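Local coordinates for adhesion and penetration protein autotransporter (Haemophilus influenzae, PDB 3SYJ), which promotes adherence of the bacterium to host cells and bacterial aggregation through its secreted passenger domain, and is probably also a serine protease, at residues Gln345-Leu350 against Glu366-Val371; Thr391-Val396 against Thr411-Ala416; Val431-Gln436 against Val458-Asp463. All blocks are in the same frame, centred on the assembly; numbering follows the deposited sequence.

Overall arrangement
All three contacts join neighbouring parallel strands of the beta-helix in the Hap passenger domain, in series along the chain. Contacts 1 and 2 touch through strands 369-373 and 391-394, and contacts 2 and 3 through strands 411-414 and 430-433. The centres of contacts 1 and 3 lie about 20 Å apart. Each contact is partly buried. One face carries Leu350, Phe369, Trp394 and Leu433 into the interior; the other carries the more exposed Thr370, His413 and Gln459. Contact 1 adds ordered water and an amide-hydroxyl bond. Contact 2 has four backbone bonds, and Leu412 packs on Trp394. Contact 3 ends in a loop where Asp462 pairs with Lys443.

Contact 1 (Gln345-Leu350 against Glu366-Val371); sequences QKQGSL and EGNFTV
Gly348 lies over one face of the Phe369 ring, its CA 4.1 Å from the ring centroid and offset toward the rim. This is a CH-pi contact, in which Phe369 CD2 and CE2 lie nearest Gly348 C and CA. On the same face of the sheet, Leu350 and Val371 lie side by side, with Leu350 CD2 4.0 Å from Val371 CG1. Across the other face, Gln347 reaches over to Thr370. Its CG is anti to the backbone N (chi1 -173°) and the chain bends at chi2. Gln347 NE2 donates to Thr370 OG1 at 3.0 Å, but the bond is bent (137° at the hydrogen). Gln347 OE1 sits 3.2 Å from Asn368 CB.

The backbones pair through three bonds. Gly348 N donates to Asn368 O at 3.0 Å. Thr370 N donates to Gly348 O at 2.8 Å. Leu350 N donates to Thr370 O at 2.9 Å.

Water extends the polar edge. One molecule donates to Lys346 O and Gln347 OE1 and accepts from Asn368 ND2. Another links Gln347 NE2 to Phe369 O. Asn368 OD1 accepts from Thr391 N on the next strand. Phe365 meets the Phe369 ring from strand 363-366. Parallel pairing with aromatic and aliphatic groups turned inward is typical of a right-handed beta-helix.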
loop_
_atom_site.group_PDB
_atom_site.type_symbol
_atom_site.label_atom_id
_atom_site.label_comp_id
_atom_site.label_asym_id
_atom_site.label_seq_id
_atom_site.Cartn_x
_atom_site.Cartn_y
_atom_site.Cartn_z
ATOM N N GLN A 345 27.615 42.138 -41.210
ATOM C CA GLN A 345 26.250 42.069 -40.739
ATOM C C GLN A 345 25.413 40.975 -41.392
ATOM O O GLN A 345 24.358 40.700 -40.978
ATOM C CB GLN A 345 25.592 43.435 -40.844
ATOM C CG GLN A 345 26.162 44.439 -39.857
ATOM C CD GLN A 345 25.721 45.872 -40.082
ATOM O OE1 GLN A 345 25.303 46.535 -39.157
ATOM N NE2 GLN A 345 25.806 46.344 -41.297
ATOM N N LYS A 346 25.936 40.341 -42.411
ATOM C CA LYS A 346 25.248 39.223 -43.009
ATOM C C LYS A 346 25.827 37.830 -43.101
ATOM O O LYS A 346 25.625 37.054 -42.236
ATOM C CB LYS A 346 24.712 39.577 -44.388
ATOM C CG LYS A 346 23.536 40.498 -44.358
ATOM C CD LYS A 346 23.209 41.068 -45.699
ATOM C CE LYS A 346 22.002 41.980 -45.745
ATOM N NZ LYS A 346 21.297 42.322 -44.480
ATOM N N GLN A 347 26.568 37.532 -44.135
ATOM C CA GLN A 347 27.540 36.472 -44.188
ATOM C C GLN A 347 28.797 36.861 -44.912
ATOM O O GLN A 347 28.821 36.937 -46.102
ATOM C CB GLN A 347 26.970 35.200 -44.786
ATOM C CG GLN A 347 27.848 34.006 -44.722
ATOM C CD GLN A 347 27.854 33.324 -43.373
ATOM O OE1 GLN A 347 26.931 33.391 -42.669
ATOM N NE2 GLN A 347 28.881 32.650 -43.072
ATOM N N GLY A 348 29.862 37.044 -44.163
ATOM C CA GLY A 348 31.125 37.448 -44.747
ATOM C C GLY A 348 31.953 36.263 -45.192
ATOM O O GLY A 348 31.694 35.117 -44.808
ATOM N N SER A 349 32.960 36.543 -46.009
ATOM C CA SER A 349 33.827 35.503 -46.548
ATOM C C SER A 349 35.291 35.917 -46.422
ATOM O O SER A 349 35.641 37.087 -46.599
ATOM C CB SER A 349 33.494 35.228 -48.021
ATOM O OG SER A 349 32.274 34.511 -48.153
ATOM N N LEU A 350 36.145 34.953 -46.102
ATOM C CA LEU A 350 37.571 35.202 -46.061
ATOM C C LEU A 350 38.250 34.049 -46.770
ATOM O O LEU A 350 38.108 32.897 -46.369
ATOM C CB LEU A 350 38.062 35.320 -44.615
ATOM C CG LEU A 350 39.579 35.433 -44.478
ATOM C CD1 LEU A 350 40.113 36.697 -45.196
ATOM C CD2 LEU A 350 40.016 35.375 -43.012
ATOM N N GLU A 366 33.455 39.597 -35.927
ATOM C CA GLU A 366 32.168 40.113 -35.468
ATOM C C GLU A 366 31.119 39.874 -36.558
ATOM O O GLU A 366 31.146 40.518 -37.598
ATOM C CB GLU A 366 32.283 41.599 -35.130
ATOM C CG GLU A 366 30.964 42.327 -35.017
ATOM C CD GLU A 366 30.434 42.379 -33.600
ATOM O OE1 GLU A 366 31.022 43.119 -32.778
ATOM O OE2 GLU A 366 29.421 41.697 -33.315
ATOM N N GLY A 367 30.207 38.934 -36.326
ATOM C CA GLY A 367 29.266 38.529 -37.354
ATOM C C GLY A 367 29.683 37.200 -37.961
ATOM O O GLY A 367 30.774 36.696 -37.688
ATOM N N ASN A 368 28.814 36.619 -38.782
ATOM C CA ASN A 368 29.082 35.303 -39.348
ATOM C C ASN A 368 30.072 35.367 -40.497
ATOM O O ASN A 368 30.019 36.281 -41.314
ATOM C CB ASN A 368 27.787 34.651 -39.817
ATOM C CG ASN A 368 26.756 34.578 -38.722
ATOM O OD1 ASN A 368 27.082 34.261 -37.579
ATOM N ND2 ASN A 368 25.504 34.883 -39.059
ATOM N N PHE A 369 30.981 34.399 -40.547
ATOM C CA PHE A 369 31.971 34.317 -41.612
ATOM C C PHE A 369 32.166 32.891 -42.105
ATOM O O PHE A 369 32.040 31.932 -41.342
ATOM C CB PHE A 369 33.318 34.890 -41.159
ATOM C CG PHE A 369 33.413 36.380 -41.296
ATOM C CD1 PHE A 369 32.841 37.212 -40.350
ATOM C CD2 PHE A 369 34.062 36.947 -42.379
ATOM C CE1 PHE A 369 32.922 38.591 -40.483
ATOM C CE2 PHE A 369 34.139 38.325 -42.522
ATOM C CZ PHE A 369 33.572 39.150 -41.572
ATOM N N THR A 370 32.477 32.775 -43.391
ATOM C CA THR A 370 32.912 31.525 -43.994
ATOM C C THR A 370 34.367 31.723 -44.369
ATOM O O THR A 370 34.699 32.648 -45.109
ATOM C CB THR A 370 32.098 31.181 -45.259
ATOM O OG1 THR A 370 30.705 31.075 -44.919
ATOM C CG2 THR A 370 32.574 29.864 -45.869
ATOM N N VAL A 371 35.236 30.877 -43.831
ATOM C CA VAL A 371 36.664 31.031 -44.036
ATOM C C VAL A 371 37.170 29.791 -44.740
ATOM O O VAL A 371 37.058 28.676 -44.228
ATOM C CB VAL A 371 37.397 31.235 -42.708
ATOM C CG1 VAL A 371 38.849 31.560 -42.953
ATOM C CG2 VAL A 371 36.737 32.361 -41.925
HETATM O O HOH W 1 26.711 38.565 -39.452
HETATM O O HOH W 2 24.479 34.455 -41.967
HETATM O O HOH W 3 29.430 30.758 -40.658
#

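Contact 2 (Thr391-Val396 against Thr411-Ala416)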
loop_
_atom_site.group_PDB
_atom_site.type_symbol
_atom_site.label_atom_id
_atom_site.label_comp_id
_atom_site.label_asym_id
_atom_site.label_seq_id
_atom_site.Cartn_x
_atom_site.Cartn_y
_atom_site.Cartn_z
ATOM N N THR A 391 28.876 33.102 -35.764
ATOM C CA THR A 391 29.408 31.796 -36.115
ATOM C C THR A 391 30.437 31.943 -37.224
ATOM O O THR A 391 30.191 32.597 -38.242
ATOM C CB THR A 391 28.303 30.796 -36.552
ATOM O OG1 THR A 391 27.375 30.581 -35.477
ATOM C CG2 THR A 391 28.917 29.461 -36.942
ATOM N N VAL A 392 31.602 31.347 -37.013
ATOM C CA VAL A 392 32.650 31.380 -38.011
ATOM C C VAL A 392 32.907 29.968 -38.494
ATOM O O VAL A 392 33.423 29.136 -37.755
ATOM C CB VAL A 392 33.955 32.015 -37.474
ATOM C CG1 VAL A 392 35.076 31.866 -38.496
ATOM C CG2 VAL A 392 33.739 33.481 -37.154
ATOM N N THR A 393 32.508 29.697 -39.734
ATOM C CA THR A 393 32.763 28.407 -40.350
ATOM C C THR A 393 34.217 28.352 -40.812
ATOM O O THR A 393 34.605 29.051 -41.747
ATOM C CB THR A 393 31.808 28.168 -41.511
ATOM O OG1 THR A 393 30.462 28.347 -41.055
ATOM C CG2 THR A 393 31.970 26.752 -42.049
ATOM N N TRP A 394 35.014 27.531 -40.136
ATOM C CA TRP A 394 36.465 27.543 -40.288
ATOM C C TRP A 394 36.926 26.323 -41.071
ATOM O O TRP A 394 36.961 25.219 -40.539
ATOM C CB TRP A 394 37.124 27.564 -38.903
ATOM C CG TRP A 394 38.605 27.833 -38.914
ATOM C CD1 TRP A 394 39.605 26.915 -38.781
ATOM C CD2 TRP A 394 39.249 29.107 -39.057
ATOM N NE1 TRP A 394 40.829 27.536 -38.838
ATOM C CE2 TRP A 394 40.638 28.883 -39.012
ATOM C CE3 TRP A 394 38.786 30.416 -39.227
ATOM C CZ2 TRP A 394 41.567 29.913 -39.131
ATOM C CZ3 TRP A 394 39.706 31.435 -39.348
ATOM C CH2 TRP A 394 41.083 31.178 -39.301
ATOM N N LYS A 395 37.275 26.520 -42.338
ATOM C CA LYS A 395 37.593 25.390 -43.210
ATOM C C LYS A 395 39.087 25.286 -43.500
ATOM O O LYS A 395 39.507 24.629 -44.451
ATOM C CB LYS A 395 36.797 25.487 -44.511
ATOM C CG LYS A 395 35.299 25.370 -44.292
ATOM C CD LYS A 395 34.499 25.601 -45.569
ATOM C CE LYS A 395 33.008 25.463 -45.292
ATOM N NZ LYS A 395 32.154 25.924 -46.426
ATOM N N VAL A 396 39.886 25.933 -42.662
ATOM C CA VAL A 396 41.321 26.017 -42.877
ATOM C C VAL A 396 42.067 25.226 -41.817
ATOM O O VAL A 396 41.820 25.395 -40.624
ATOM C CB VAL A 396 41.775 27.477 -42.852
ATOM C CG1 VAL A 396 43.275 27.568 -42.875
ATOM C CG2 VAL A 396 41.193 28.202 -44.046
ATOM N N THR A 411 30.854 31.093 -31.846
ATOM C CA THR A 411 31.101 29.721 -32.292
ATOM C C THR A 411 32.150 29.601 -33.407
ATOM O O THR A 411 32.193 30.413 -34.326
ATOM C CB THR A 411 29.787 29.056 -32.754
ATOM O OG1 THR A 411 28.875 28.994 -31.650
ATOM C CG2 THR A 411 30.042 27.654 -33.277
ATOM N N LEU A 412 32.998 28.585 -33.301
ATOM C CA LEU A 412 33.972 28.256 -34.330
ATOM C C LEU A 412 33.560 26.895 -34.853
ATOM O O LEU A 412 33.718 25.893 -34.165
ATOM C CB LEU A 412 35.367 28.125 -33.722
ATOM C CG LEU A 412 36.611 28.635 -34.452
ATOM C CD1 LEU A 412 37.716 27.582 -34.410
ATOM C CD2 LEU A 412 36.320 29.034 -35.874
ATOM N N HIS A 413 33.013 26.853 -36.060
ATOM C CA HIS A 413 32.587 25.591 -36.646
ATOM C C HIS A 413 33.723 25.035 -37.506
ATOM O O HIS A 413 33.907 25.449 -38.642
ATOM C CB HIS A 413 31.301 25.812 -37.458
ATOM C CG HIS A 413 30.772 24.582 -38.125
ATOM N ND1 HIS A 413 31.164 23.311 -37.769
ATOM C CD2 HIS A 413 29.851 24.427 -39.107
ATOM C CE1 HIS A 413 30.526 22.427 -38.514
ATOM N NE2 HIS A 413 29.723 23.079 -39.335
ATOM N N VAL A 414 34.495 24.111 -36.948
ATOM C CA VAL A 414 35.650 23.550 -37.652
ATOM C C VAL A 414 35.222 22.541 -38.712
ATOM O O VAL A 414 34.558 21.543 -38.411
ATOM C CB VAL A 414 36.625 22.871 -36.675
ATOM C CG1 VAL A 414 37.795 22.223 -37.425
ATOM C CG2 VAL A 414 37.125 23.879 -35.671
ATOM N N GLN A 415 35.617 22.799 -39.954
ATOM C CA GLN A 415 35.149 21.999 -41.074
ATOM C C GLN A 415 36.198 21.909 -42.182
ATOM O O GLN A 415 35.860 21.914 -43.367
ATOM C CB GLN A 415 33.856 22.609 -41.626
ATOM C CG GLN A 415 32.821 21.603 -42.083
ATOM C CD GLN A 415 31.520 22.273 -42.497
ATOM O OE1 GLN A 415 30.431 21.830 -42.125
ATOM N NE2 GLN A 415 31.631 23.354 -43.263
ATOM N N ALA A 416 37.469 21.833 -41.804
ATOM C CA ALA A 416 38.533 21.696 -42.792
ATOM C C ALA A 416 38.660 20.244 -43.270
ATOM O O ALA A 416 37.957 19.357 -42.780
ATOM C CB ALA A 416 39.850 22.189 -42.212
#
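Val392 and Leu412 are neighbours on the inner face of two parallel strands of the beta-helix. Four backbone bonds join the two segments. Val392 N donates to Thr411 O at 2.9 Å, and Val392 O accepts from His413 N at 2.9 Å. Trp394 N then donates to His413 O at 2.8 Å. Trp394 O accepts from Gln415 N at 2.8 Å, so the pairing runs one residue past strand 411-414. Val392 and Trp394 thus spend both backbone N-H and C=O on this partner. Thr393 turns its backbone to the other side and bonds to Phe369 and Val371. Lys395 likewise makes its backbone bond to strand 369-373, at Val371.

Inside the coil, Leu412 CD2 leans toward strand 391-394, touching Trp394 CB and Val392 O at 3.5 Å each. It lies 4.1 Å from Val392 CG1. Trp394 CG is anti to the backbone N (chi1 -169°), and the indole goes on away from strand 411-414. Val396 CB lies over one face of the indole, toward the rim. On the outer face Thr391 and Thr411 lie side by side, pointing the same way. Lys395 and Gln415 run alongside each other in the same manner. Where the strands end, Ala416 CB rests 3.3 Å from Lys395 O.

Contact 3 (Val431-Gln436 against Val458-Asp463); sequences VILEQQ and VQLNDD
The methyl CG2 of Ile432 sits over one face of the Asn461 side-chain amide, centred on Asn461 CG at 3.4 Å. The Glu434 chain comes in at the edge of this amide, beside Asn461 CB. Its carboxylate is turned 67° from the amide plane. A second amide, that of Gln459, runs beside Ile432 and points the same way. Gln459 CG is anti to the backbone N (chi1 171°), and the chain stays extended beyond it. Its NE2 lies 3.7 Å from Ile432 CD1, while OE1 accepts a hydrogen bond from Lys430 NZ.

The opposite face of the sheet is aliphatic. Leu433 CD1 touches both Val458 CG1 and Leu460 CD2, each at 3.8 Å. Ile449 and Leu451 of strand 449-452 and Val426 of strand 423-427 pack against this group from the interior of the beta-helix.

Three backbone bonds set the parallel pairing. Gln459 N donates to Val431 O at 2.9 Å. Leu433 N donates to Gln459 O at 2.9 Å. Asn461 N reaches Leu433 O at 3.1 Å, beyond the end of strand 455-460.

Acidic residues follow both strands, Glu434 on one and Asp462 on the other. Asp462 OD2 forms a salt bridge with Lys443 and lies 6.1 Å from Glu434 OE2. The lysine probably offsets the repulsion between these two carboxylates. The chemistry therefore divides by place. The inner face is purely aliphatic; the outer face is mixed, with Ile432 lying against two amides, and the charges come after the strands.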
loop_
_atom_site.group_PDB
_atom_site.type_symbol
_atom_site.label_atom_id
_atom_site.label_comp_id
_atom_site.label_asym_id
_atom_site.label_seq_id
_atom_site.Cartn_x
_atom_site.Cartn_y
_atom_site.Cartn_z
ATOM N N VAL A 431 33.191 25.466 -29.933
ATOM C CA VAL A 431 33.881 24.945 -31.093
ATOM C C VAL A 431 33.113 23.701 -31.470
ATOM O O VAL A 431 32.941 22.798 -30.646
ATOM C CB VAL A 431 35.316 24.535 -30.751
ATOM C CG1 VAL A 431 35.891 23.640 -31.835
ATOM C CG2 VAL A 431 36.190 25.770 -30.522
ATOM N N ILE A 432 32.620 23.669 -32.704
ATOM C CA ILE A 432 31.955 22.488 -33.238
ATOM C C ILE A 432 32.950 21.741 -34.113
ATOM O O ILE A 432 33.577 22.335 -34.988
ATOM C CB ILE A 432 30.721 22.873 -34.081
ATOM C CG1 ILE A 432 29.712 23.648 -33.226
ATOM C CG2 ILE A 432 30.087 21.643 -34.681
ATOM C CD1 ILE A 432 28.541 24.216 -34.015
ATOM N N LEU A 433 33.107 20.446 -33.865
ATOM C CA LEU A 433 34.031 19.631 -34.642
ATOM C C LEU A 433 33.309 18.907 -35.761
ATOM O O LEU A 433 32.482 18.031 -35.509
ATOM C CB LEU A 433 34.721 18.599 -33.756
ATOM C CG LEU A 433 35.458 19.149 -32.536
ATOM C CD1 LEU A 433 36.058 18.000 -31.741
ATOM C CD2 LEU A 433 36.530 20.139 -32.986
ATOM N N GLU A 434 33.629 19.277 -36.997
ATOM C CA GLU A 434 33.124 18.556 -38.158
ATOM C C GLU A 434 34.141 18.504 -39.302
ATOM O O GLU A 434 33.806 18.833 -40.439
ATOM C CB GLU A 434 31.798 19.168 -38.650
ATOM C CG GLU A 434 30.871 18.141 -39.308
ATOM C CD GLU A 434 29.608 18.740 -39.903
ATOM O OE1 GLU A 434 29.308 19.922 -39.641
ATOM O OE2 GLU A 434 28.910 18.015 -40.643
ATOM N N GLN A 435 35.377 18.099 -39.010
ATOM C CA GLN A 435 36.369 17.916 -40.068
ATOM C C GLN A 435 35.814 16.962 -41.097
ATOM O O GLN A 435 35.161 15.980 -40.739
ATOM C CB GLN A 435 37.665 17.303 -39.537
ATOM C CG GLN A 435 38.639 18.275 -38.953
ATOM C CD GLN A 435 39.404 19.065 -39.984
ATOM O OE1 GLN A 435 40.277 18.551 -40.686
ATOM N NE2 GLN A 435 39.104 20.337 -40.053
ATOM N N GLN A 436 36.100 17.246 -42.364
ATOM C CA GLN A 436 35.762 16.354 -43.467
ATOM C C GLN A 436 36.957 15.484 -43.833
ATOM O O GLN A 436 38.095 15.950 -43.821
ATOM C CB GLN A 436 35.385 17.160 -44.705
ATOM C CG GLN A 436 34.598 18.426 -44.446
ATOM C CD GLN A 436 33.137 18.160 -44.166
ATOM O OE1 GLN A 436 32.777 17.650 -43.104
ATOM N NE2 GLN A 436 32.280 18.522 -45.116
ATOM N N VAL A 458 33.030 22.161 -26.380
ATOM C CA VAL A 458 33.331 21.447 -27.603
ATOM C C VAL A 458 32.126 20.587 -27.934
ATOM O O VAL A 458 31.693 19.787 -27.112
ATOM C CB VAL A 458 34.576 20.556 -27.455
ATOM C CG1 VAL A 458 34.626 19.532 -28.565
ATOM C CG2 VAL A 458 35.849 21.410 -27.432
ATOM N N GLN A 459 31.584 20.773 -29.133
ATOM C CA GLN A 459 30.396 20.051 -29.583
ATOM C C GLN A 459 30.760 19.141 -30.757
ATOM O O GLN A 459 31.425 19.570 -31.705
ATOM C CB GLN A 459 29.305 21.046 -29.992
ATOM C CG GLN A 459 28.087 20.446 -30.683
ATOM C CD GLN A 459 27.125 21.521 -31.160
ATOM O OE1 GLN A 459 26.782 22.434 -30.415
ATOM N NE2 GLN A 459 26.693 21.420 -32.415
ATOM N N LEU A 460 30.335 17.885 -30.685
ATOM C CA LEU A 460 30.669 16.907 -31.717
ATOM C C LEU A 460 29.576 16.841 -32.781
ATOM O O LEU A 460 28.420 16.535 -32.480
ATOM C CB LEU A 460 30.865 15.517 -31.096
ATOM C CG LEU A 460 31.822 15.405 -29.906
ATOM C CD1 LEU A 460 32.035 13.941 -29.507
ATOM C CD2 LEU A 460 33.145 16.074 -30.228
ATOM N N ASN A 461 29.947 17.120 -34.025
ATOM C CA ASN A 461 29.015 16.971 -35.134
ATOM C C ASN A 461 29.384 15.819 -36.057
ATOM O O ASN A 461 28.897 15.744 -37.176
ATOM C CB ASN A 461 28.892 18.272 -35.928
ATOM C CG ASN A 461 27.850 19.211 -35.348
ATOM O OD1 ASN A 461 27.310 20.058 -36.052
ATOM N ND2 ASN A 461 27.556 19.056 -34.061
ATOM N N ASP A 462 30.236 14.919 -35.575
ATOM C CA ASP A 462 30.664 13.765 -36.364
ATOM C C ASP A 462 31.458 12.797 -35.498
ATOM O O ASP A 462 31.851 13.132 -34.374
ATOM C CB ASP A 462 31.503 14.220 -37.565
ATOM C CG ASP A 462 31.712 13.112 -38.602
ATOM O OD1 ASP A 462 31.048 12.053 -38.524
ATOM O OD2 ASP A 462 32.550 13.305 -39.509
ATOM N N ASP A 463 31.685 11.592 -36.013
ATOM C CA ASP A 463 32.499 10.609 -35.312
ATOM C C ASP A 463 33.959 10.716 -35.733
ATOM O O ASP A 463 34.290 11.370 -36.725
ATOM C CB ASP A 463 31.993 9.190 -35.558
ATOM C CG ASP A 463 30.553 9.004 -35.133
ATOM O OD1 ASP A 463 30.192 9.438 -34.018
ATOM O OD2 ASP A 463 29.774 8.418 -35.911
HETATM O O HOH W 4 33.173 14.790 -41.426
#